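PDB 4D7R: Proline/betaine transporter, RALF from Rickettsia prowazekii str. Madrid E, which probably acts as a guanine nucleotide exchange factor through its Sec7 domain, here fused artificially to the capping domain of Legionella pneumophila RalF. Local coordinates for residues E99-Q104 with R117-S122; D111-L116 with K216-N221. One frame throughout, in Å; residues are numbered along the deposited sequence. Where two conformers were deposited one is given.

From the N terminus, the chain runs along helix 92-103, turns through a short connection and enters helix 112-121. Contact 1 closes this local loop, with only twelve residues between its segments, by packing the two helices together. Contact 2 starts from the first turns of helix 112-121, inside that loop, and returns only after about a hundred mostly helical residues, at the segment following helix 203-215. The two closures therefore cross, both within the Sec7 part. Helix 112-121 is common to both: its later turns pack on helix 92-103, while its first turns, with Arg117 and Leu120 further on, meet 216-221. Arg117's guanidinium probably hydrogen-bonds the carbonyls of Lys216 and Pro217.

Contact 1 of 2, residues E99-Q104 with R117-S122; sequences ESFTKQ and RRFLQS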
ATOM      1  N   GLU A  99       7.639 -12.079  -5.021  1.00 11.02           N
ATOM      2  CA  GLU A  99       7.525 -13.527  -5.087  1.00  9.94           C
ATOM      3  C   GLU A  99       8.810 -14.214  -4.593  1.00 15.00           C
ATOM      4  O   GLU A  99       8.720 -15.111  -3.754  1.00 13.98           O
ATOM      5  CB  GLU A  99       7.140 -13.990  -6.496  1.00 11.33           C
ATOM      6  CG  GLU A  99       6.786 -15.465  -6.489  1.00 16.78           C
ATOM      7  CD  GLU A  99       6.425 -16.105  -7.814  1.00 39.88           C
ATOM      8  OE1 GLU A  99       6.185 -15.376  -8.802  1.00 44.96           O
ATOM      9  OE2 GLU A  99       6.358 -17.355  -7.850  1.00 37.36           O
ATOM     10  N   SER A 100       9.996 -13.734  -5.038  1.00 13.19           N
ATOM     11  CA  SER A 100      11.290 -14.273  -4.623  1.00 12.88           C
ATOM     12  C   SER A 100      11.566 -13.995  -3.116  1.00 15.30           C
ATOM     13  O   SER A 100      12.145 -14.844  -2.409  1.00 13.33           O
ATOM     14  CB  SER A 100      12.396 -13.707  -5.509  1.00 14.41           C
ATOM     15  OG  SER A 100      13.643 -14.347  -5.279  1.00 20.95           O
ATOM     16  N   PHE A 101      11.128 -12.817  -2.632  1.00 11.33           N
ATOM     17  CA  PHE A 101      11.343 -12.407  -1.234  1.00 10.09           C
ATOM     18  C   PHE A 101      10.571 -13.335  -0.315  1.00 14.39           C
ATOM     19  O   PHE A 101      11.128 -13.897   0.626  1.00 13.55           O
ATOM     20  CB  PHE A 101      10.937 -10.932  -1.037  1.00 10.61           C
ATOM     21  CG  PHE A 101      10.937 -10.446   0.391  1.00 10.86           C
ATOM     22  CD1 PHE A 101      12.111 -10.014   0.995  1.00 12.05           C
ATOM     23  CD2 PHE A 101       9.768 -10.465   1.153  1.00 11.77           C
ATOM     24  CE1 PHE A 101      12.123  -9.622   2.334  1.00 14.11           C
ATOM     25  CE2 PHE A 101       9.775 -10.042   2.490  1.00 11.62           C
ATOM     26  CZ  PHE A 101      10.952  -9.637   3.075  1.00 12.05           C
ATOM     27  N   THR A 102       9.290 -13.544  -0.625  1.00 11.18           N
ATOM     28  CA  THR A 102       8.462 -14.410   0.188  1.00 11.67           C
ATOM     29  C   THR A 102       9.017 -15.838   0.211  1.00 16.18           C
ATOM     30  O   THR A 102       8.998 -16.459   1.269  1.00 15.61           O
ATOM     31  CB  THR A 102       6.998 -14.255  -0.208  1.00 14.83           C
ATOM     32  OG1 THR A 102       6.707 -12.859  -0.106  1.00 13.55           O
ATOM     33  CG2 THR A 102       6.078 -14.996   0.719  1.00 14.85           C
ATOM     34  N   LYS A 103       9.618 -16.294  -0.912  1.00 14.99           N
ATOM     35  CA  LYS A 103      10.218 -17.636  -1.019  1.00 16.45           C
ATOM     36  C   LYS A 103      11.399 -17.876  -0.075  1.00 21.24           C
ATOM     37  O   LYS A 103      11.628 -19.018   0.320  1.00 22.81           O
ATOM     38  CB  LYS A 103      10.527 -18.005  -2.475  1.00 20.84           C
ATOM     39  CG  LYS A 103       9.291 -18.583  -3.173  1.00 36.67           C
ATOM     40  CD  LYS A 103       9.484 -18.768  -4.680  1.00 47.11           C
ATOM     41  CE  LYS A 103       8.316 -19.482  -5.337  1.00 50.53           C
ATOM     42  NZ  LYS A 103       7.045 -18.716  -5.238  1.00 54.22           N
ATOM     43  N   GLN A 104      12.089 -16.802   0.360  1.00 15.89           N
ATOM     44  CA  GLN A 104      13.201 -16.865   1.318  1.00 15.78           C
ATOM     45  C   GLN A 104      12.723 -17.399   2.695  1.00 18.96           C
ATOM     46  O   GLN A 104      13.505 -17.991   3.447  1.00 19.65           O
ATOM     47  CB  GLN A 104      13.789 -15.460   1.514  1.00 17.03           C
ATOM     48  CG  GLN A 104      14.546 -14.886   0.291  1.00 23.84           C
ATOM     49  CD  GLN A 104      15.996 -15.306   0.251  1.00 32.44           C
ATOM     50  OE1 GLN A 104      16.555 -15.846   1.218  1.00 29.48           O
ATOM     51  NE2 GLN A 104      16.631 -15.136  -0.895  1.00 24.53           N
ATOM     52  N   ARG A 117       2.911 -13.320  11.569  1.00 17.56           N
ATOM     53  CA  ARG A 117       3.591 -12.328  12.413  1.00 18.10           C
ATOM     54  C   ARG A 117       5.009 -12.033  11.910  1.00 20.21           C
ATOM     55  O   ARG A 117       5.370 -10.869  11.742  1.00 19.13           O
ATOM     56  CB  ARG A 117       3.701 -12.829  13.861  1.00 17.51           C
ATOM     57  CG  ARG A 117       2.411 -12.859  14.635  1.00 19.77           C
ATOM     58  CD  ARG A 117       2.745 -13.138  16.087  1.00 25.61           C
ATOM     59  NE  ARG A 117       1.574 -13.537  16.868  1.00 18.09           N
ATOM     60  CZ  ARG A 117       0.734 -12.686  17.441  1.00 23.11           C
ATOM     61  NH1 ARG A 117       0.904 -11.373  17.297  1.00 20.10           N
ATOM     62  NH2 ARG A 117      -0.280 -13.133  18.157  1.00 22.10           N
ATOM     63  N   ARG A 118       5.774 -13.064  11.660  1.00 17.52           N
ATOM     64  CA  ARG A 118       7.127 -12.933  11.205  1.00 18.06           C
ATOM     65  C   ARG A 118       7.183 -12.181   9.867  1.00 19.81           C
ATOM     66  O   ARG A 118       7.915 -11.276   9.731  1.00 19.65           O
ATOM     67  CB  ARG A 118       7.774 -14.300  11.120  1.00 18.86           C
ATOM     68  CG  ARG A 118       9.256 -14.244  11.034  1.00 30.82           C
ATOM     69  CD  ARG A 118       9.886 -15.573  11.316  1.00 37.58           C
ATOM     70  NE  ARG A 118      10.500 -16.131  10.140  1.00 40.01           N
ATOM     71  CZ  ARG A 118      10.267 -17.342   9.692  1.00 47.76           C
ATOM     72  NH1 ARG A 118       9.588 -18.170  10.409  1.00 32.91           N
ATOM     73  NH2 ARG A 118      10.686 -17.703   8.514  1.00 33.74           N
ATOM     74  N   PHE A 119       6.373 -12.586   8.922  1.00 14.02           N
ATOM     75  CA  PHE A 119       6.317 -11.971   7.596  1.00 13.48           C
ATOM     76  C   PHE A 119       6.048 -10.481   7.738  1.00 17.47           C
ATOM     77  O   PHE A 119       6.815  -9.678   7.205  1.00 16.80           O
ATOM     78  CB  PHE A 119       5.240 -12.636   6.696  1.00 13.12           C
ATOM     79  CG  PHE A 119       5.162 -12.075   5.293  1.00 12.58           C
ATOM     80  CD1 PHE A 119       6.162 -12.347   4.356  1.00 13.63           C
ATOM     81  CD2 PHE A 119       4.125 -11.216   4.926  1.00 15.10           C
ATOM     82  CE1 PHE A 119       6.089 -11.818   3.051  1.00 14.94           C
ATOM     83  CE2 PHE A 119       4.063 -10.673   3.625  1.00 15.13           C
ATOM     84  CZ  PHE A 119       5.038 -10.984   2.700  1.00 12.65           C
ATOM     85  N   LEU A 120       4.994 -10.117   8.498  1.00 13.94           N
ATOM     86  CA  LEU A 120       4.593  -8.714   8.676  1.00 13.89           C
ATOM     87  C   LEU A 120       5.686  -7.801   9.323  1.00 20.96           C
ATOM     88  O   LEU A 120       5.627  -6.578   9.143  1.00 21.98           O
ATOM     89  CB  LEU A 120       3.235  -8.599   9.405  1.00 12.95           C
ATOM     90  CG  LEU A 120       1.988  -9.192   8.711  1.00 17.47           C
ATOM     91  CD1 LEU A 120       0.784  -9.149   9.633  1.00 16.57           C
ATOM     92  CD2 LEU A 120       1.691  -8.507   7.350  1.00 19.02           C
ATOM     93  N   GLN A 121       6.669  -8.397  10.041  0.50 17.27           N
ATOM     94  CA  GLN A 121       7.779  -7.684  10.701  0.50 17.40           C
ATOM     95  C   GLN A 121       9.008  -7.528   9.792  0.50 19.77           C
ATOM     96  O   GLN A 121       9.911  -6.753  10.119  0.50 19.05           O
ATOM     97  CB  GLN A 121       8.206  -8.423  11.981  0.50 19.47           C
ATOM     98  CG  GLN A 121       7.218  -8.316  13.137  0.50 30.44           C
ATOM     99  CD  GLN A 121       7.440  -9.407  14.151  0.50 44.93           C
ATOM    100  OE1 GLN A 121       6.520  -9.861  14.840  0.50 43.34           O
ATOM    101  NE2 GLN A 121       8.676  -9.838  14.286  0.50 36.29           N
ATOM    102  N   SER A 122       9.047  -8.248   8.659  1.00 14.74           N
ATOM    103  CA  SER A 122      10.194  -8.208   7.729  1.00 13.84           C
ATOM    104  C   SER A 122      10.326  -6.896   6.931  1.00 17.65           C
ATOM    105  O   SER A 122      11.335  -6.675   6.244  1.00 18.65           O
ATOM    106  CB  SER A 122      10.192  -9.431   6.816  1.00 13.49           C
ATOM    107  OG  SER A 122       9.071  -9.398   5.949  1.00 19.20           O
TER
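Phe119 is the first residue of 117-122 to meet the other helix, and it does so with the far end of its ring. Its CG lies anti to the backbone N (chi1 -178°), which swings the end of the ring up to helix 92-103. There CE1 lies 3.4 Å from Thr102 OG1 and 3.9 Å from Thr102 CG2, the two side chains crossing at about a right angle. Threonine suits this place because both branches, hydroxyl and methyl, lie against the ring, while the hydroxyl keeps its hydrogen-bond partners, Leu98 O one turn back and Ser138 OG of helix 129-146. Phe119 CE1 also comes within 4.1 Å of Phe101 CE2, near the plane of the Phe101 ring, in an apolar contact. Phe105 packs edge-to-face with both phenylalanines, so the pair belongs to a larger aromatic cluster in the helical Sec7 domain of the Rickettsia half.

Ser122, the last residue of the segment, supplies the remaining contact. Its OG sits in the plane of the Phe101 ring at the edge, 3.4 Å from CZ. That hydroxyl is committed to its own backbone: it donates to Phe119 O at 2.6 Å, in the carbonyl plane, and the same carbonyl also accepts from Ser122 N. Two donors from one residue thus grip Phe119 O, and serine is small enough to sit at the phenylalanine edge.

With the hydroxyl hydrogen directed at Phe119 O, the oxygen probably presents its electron-rich side to the weakly positive ring hydrogens of Phe101. Thr102 OG1, held by Leu98 and Ser138, likewise lies against aromatic carbon without giving up its polar partners.

Contact 2 of 2, residues D111-L116 with K216-N221; sequences DYLESL and KPFKLN
The ring of Phe218 lodges against two leucines one turn apart on helix 112-121, and this is the close part of the contact. Phe218 CZ stands 3.6 Å from Leu116 CD2, whose side chain crosses it at about a right angle, and 3.8 Å from Leu113 CD1, which meets it more obliquely. Both leucines hold CG anti to the backbone N (chi1 177° in Leu116), which brings their branched ends from the flank of the helix to CE1 and CZ of the ring. Leucines fit this place because their apolar methyls pack against a ring without needing polar partners. Ile213 of helix 203-215 touches both Leu113 and Phe218, and Asn169 OD1 takes the backbone N-H of Phe218, which probably helps to place the ring.

In the all-helical Sec7 fold, this joins the start of helix 112-121 to the segment leaving helix 203-215 toward strand 228-232 of the fused capping domain. The helix start is itself secured by an N-cap: Asp111 OD2 accepts from Glu114 N at 3.0 Å, with an N-H...O angle of 160° and the donor tilted from the carboxylate plane. Aspartate suits the position, since its short side chain reaches an amide in the first turn, which has no preceding turn to supply a carbonyl acceptor.

Toward solvent the fit slackens. Glu114 OE2 and Lys216 NZ, at the ends of bent chains that cross at about a right angle, remain 4.1 Å apart, beyond a salt bridge. Their opposite charges probably attract weakly, and long chains ending in charges suit this exposed side.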
ATOM      1  N   ASP A 111       3.805 -22.894  12.414  1.00 20.58           N
ATOM      2  CA  ASP A 111       2.528 -22.423  12.933  1.00 20.30           C
ATOM      3  C   ASP A 111       2.108 -21.267  12.020  1.00 22.58           C
ATOM      4  O   ASP A 111       2.936 -20.392  11.730  1.00 19.43           O
ATOM      5  CB  ASP A 111       2.703 -21.899  14.368  1.00 22.16           C
ATOM      6  CG  ASP A 111       1.420 -21.312  14.935  1.00 27.66           C
ATOM      7  OD1 ASP A 111       0.466 -22.086  15.167  1.00 28.67           O
ATOM      8  OD2 ASP A 111       1.338 -20.072  15.052  1.00 30.27           O
ATOM      9  N   TYR A 112       0.839 -21.286  11.572  1.00 18.37           N
ATOM     10  CA  TYR A 112       0.298 -20.285  10.669  1.00 17.09           C
ATOM     11  C   TYR A 112       0.444 -18.865  11.209  1.00 19.87           C
ATOM     12  O   TYR A 112       1.019 -18.015  10.525  1.00 16.00           O
ATOM     13  CB  TYR A 112      -1.174 -20.568  10.338  1.00 17.12           C
ATOM     14  CG  TYR A 112      -1.776 -19.507   9.446  1.00 16.72           C
ATOM     15  CD1 TYR A 112      -1.580 -19.536   8.072  1.00 17.76           C
ATOM     16  CD2 TYR A 112      -2.519 -18.454   9.982  1.00 17.24           C
ATOM     17  CE1 TYR A 112      -2.157 -18.585   7.243  1.00 18.89           C
ATOM     18  CE2 TYR A 112      -3.069 -17.475   9.165  1.00 17.49           C
ATOM     19  CZ  TYR A 112      -2.893 -17.553   7.796  1.00 23.04           C
ATOM     20  OH  TYR A 112      -3.421 -16.604   6.980  1.00 20.87           O
ATOM     21  N   LEU A 113      -0.053 -18.625  12.394  1.00 17.85           N
ATOM     22  CA  LEU A 113      -0.005 -17.284  12.911  1.00 18.41           C
ATOM     23  C   LEU A 113       1.442 -16.757  13.182  1.00 20.50           C
ATOM     24  O   LEU A 113       1.754 -15.630  12.924  1.00 17.90           O
ATOM     25  CB  LEU A 113      -0.854 -17.170  14.150  1.00 18.46           C
ATOM     26  CG  LEU A 113      -0.981 -15.792  14.688  1.00 21.65           C
ATOM     27  CD1 LEU A 113      -1.684 -14.914  13.677  1.00 20.80           C
ATOM     28  CD2 LEU A 113      -1.808 -15.844  15.945  1.00 24.01           C
ATOM     29  N   GLU A 114       2.293 -17.616  13.693  1.00 16.74           N
ATOM     30  CA  GLU A 114       3.692 -17.246  13.913  1.00 17.38           C
ATOM     31  C   GLU A 114       4.336 -16.848  12.587  1.00 20.87           C
ATOM     32  O   GLU A 114       5.055 -15.852  12.521  1.00 21.21           O
ATOM     33  CB  GLU A 114       4.453 -18.407  14.571  1.00 19.81           C
ATOM     34  CG  GLU A 114       4.458 -18.293  16.091  1.00 35.69           C
ATOM     35  CD  GLU A 114       5.447 -17.289  16.662  1.00 63.30           C
ATOM     36  OE1 GLU A 114       6.653 -17.624  16.729  1.00 77.49           O
ATOM     37  OE2 GLU A 114       5.023 -16.171  17.040  1.00 43.52           O
ATOM     38  N   SER A 115       4.028 -17.597  11.531  1.00 15.20           N
ATOM     39  CA  SER A 115       4.527 -17.324  10.178  1.00 14.79           C
ATOM     40  C   SER A 115       4.019 -15.954   9.693  1.00 18.29           C
ATOM     41  O   SER A 115       4.806 -15.162   9.174  1.00 17.53           O
ATOM     42  CB  SER A 115       4.072 -18.424   9.233  1.00 17.86           C
ATOM     43  OG  SER A 115       4.721 -19.637   9.571  1.00 19.85           O
ATOM     44  N   LEU A 116       2.713 -15.662   9.897  1.00 14.62           N
ATOM     45  CA  LEU A 116       2.138 -14.364   9.480  1.00 13.43           C
ATOM     46  C   LEU A 116       2.755 -13.185  10.231  1.00 19.44           C
ATOM     47  O   LEU A 116       3.168 -12.204   9.592  1.00 17.29           O
ATOM     48  CB  LEU A 116       0.599 -14.393   9.565  1.00 12.96           C
ATOM     49  CG  LEU A 116      -0.200 -13.092   9.230  1.00 14.38           C
ATOM     50  CD1 LEU A 116       0.102 -12.585   7.807  1.00 13.81           C
ATOM     51  CD2 LEU A 116      -1.659 -13.345   9.307  1.00 13.75           C
ATOM     52  N   LYS A 216      -2.283 -11.634  22.121  1.00 24.27           N
ATOM     53  CA  LYS A 216      -1.183 -10.818  21.644  1.00 23.36           C
ATOM     54  C   LYS A 216      -1.541 -10.197  20.294  1.00 24.35           C
ATOM     55  O   LYS A 216      -1.576 -10.926  19.295  1.00 22.53           O
ATOM     56  CB  LYS A 216       0.078 -11.692  21.543  1.00 25.75           C
ATOM     57  CG  LYS A 216       1.398 -10.923  21.511  1.00 42.37           C
ATOM     58  CD  LYS A 216       2.434 -11.570  20.575  1.00 47.96           C
ATOM     59  CE  LYS A 216       2.870 -12.970  20.977  1.00 60.68           C
ATOM     60  NZ  LYS A 216       3.798 -13.576  19.985  1.00 68.31           N
ATOM     61  N   PRO A 217      -1.803  -8.896  20.217  1.00 20.64           N
ATOM     62  CA  PRO A 217      -2.145  -8.326  18.920  1.00 19.38           C
ATOM     63  C   PRO A 217      -0.978  -8.386  17.960  1.00 21.29           C
ATOM     64  O   PRO A 217       0.072  -8.642  18.387  1.00 20.28           O
ATOM     65  CB  PRO A 217      -2.424  -6.868  19.230  1.00 22.46           C
ATOM     66  CG  PRO A 217      -1.700  -6.570  20.497  1.00 27.88           C
ATOM     67  CD  PRO A 217      -1.738  -7.847  21.255  1.00 24.10           C
ATOM     68  N   PHE A 218      -1.186  -8.096  16.699  1.00 17.36           N
ATOM     69  CA  PHE A 218      -0.068  -8.042  15.763  1.00 15.97           C
ATOM     70  C   PHE A 218       0.781  -6.803  16.091  1.00 22.20           C
ATOM     71  O   PHE A 218       0.241  -5.779  16.536  1.00 20.29           O
ATOM     72  CB  PHE A 218      -0.590  -7.873  14.317  1.00 15.87           C
ATOM     73  CG  PHE A 218      -1.111  -9.113  13.634  1.00 16.00           C
ATOM     74  CD1 PHE A 218      -0.266 -10.180  13.362  1.00 17.60           C
ATOM     75  CD2 PHE A 218      -2.422  -9.176  13.176  1.00 16.66           C
ATOM     76  CE1 PHE A 218      -0.744 -11.327  12.717  1.00 19.03           C
ATOM     77  CE2 PHE A 218      -2.895 -10.315  12.521  1.00 18.69           C
ATOM     78  CZ  PHE A 218      -2.051 -11.382  12.288  1.00 17.58           C
ATOM     79  N   LYS A 219       2.099  -6.908  15.855  1.00 22.39           N
ATOM     80  CA  LYS A 219       3.036  -5.788  15.867  1.00 24.22           C
ATOM     81  C   LYS A 219       2.971  -5.305  14.406  1.00 27.59           C
ATOM     82  O   LYS A 219       3.407  -6.033  13.493  1.00 28.03           O
ATOM     83  CB  LYS A 219       4.469  -6.239  16.230  1.00 29.08           C
ATOM     84  CG  LYS A 219       4.671  -6.650  17.702  1.00 50.90           C
ATOM     85  CD  LYS A 219       4.491  -5.497  18.719  1.00 64.63           C
ATOM     86  CE  LYS A 219       5.628  -4.496  18.760  1.00 75.22           C
ATOM     87  NZ  LYS A 219       5.323  -3.357  19.669  1.00 81.46           N
ATOM     88  N   LEU A 220       2.259  -4.193  14.166  1.00 22.85           N
ATOM     89  CA  LEU A 220       2.091  -3.651  12.813  1.00 22.88           C
ATOM     90  C   LEU A 220       2.802  -2.309  12.770  1.00 28.40           C
ATOM     91  O   LEU A 220       2.367  -1.340  13.405  1.00 29.09           O
ATOM     92  CB  LEU A 220       0.617  -3.471  12.404  1.00 22.44           C
ATOM     93  CG  LEU A 220      -0.344  -4.668  12.454  1.00 26.42           C
ATOM     94  CD1 LEU A 220      -1.776  -4.198  12.338  1.00 26.45           C
ATOM     95  CD2 LEU A 220      -0.043  -5.708  11.371  1.00 27.58           C
ATOM     96  N   ASN A 221       3.918  -2.272  12.055  1.00 23.90           N
ATOM     97  CA  ASN A 221       4.705  -1.071  11.925  1.00 24.29           C
ATOM     98  C   ASN A 221       4.389  -0.492  10.558  1.00 27.14           C
ATOM     99  O   ASN A 221       4.779  -1.067   9.537  1.00 26.24           O
ATOM    100  CB  ASN A 221       6.203  -1.367  12.108  1.00 26.37           C
ATOM    101  CG  ASN A 221       6.546  -2.110  13.378  1.00 55.59           C
ATOM    102  OD1 ASN A 221       7.152  -3.194  13.344  1.00 52.62           O
ATOM    103  ND2 ASN A 221       6.155  -1.558  14.524  1.00 45.50           N
TER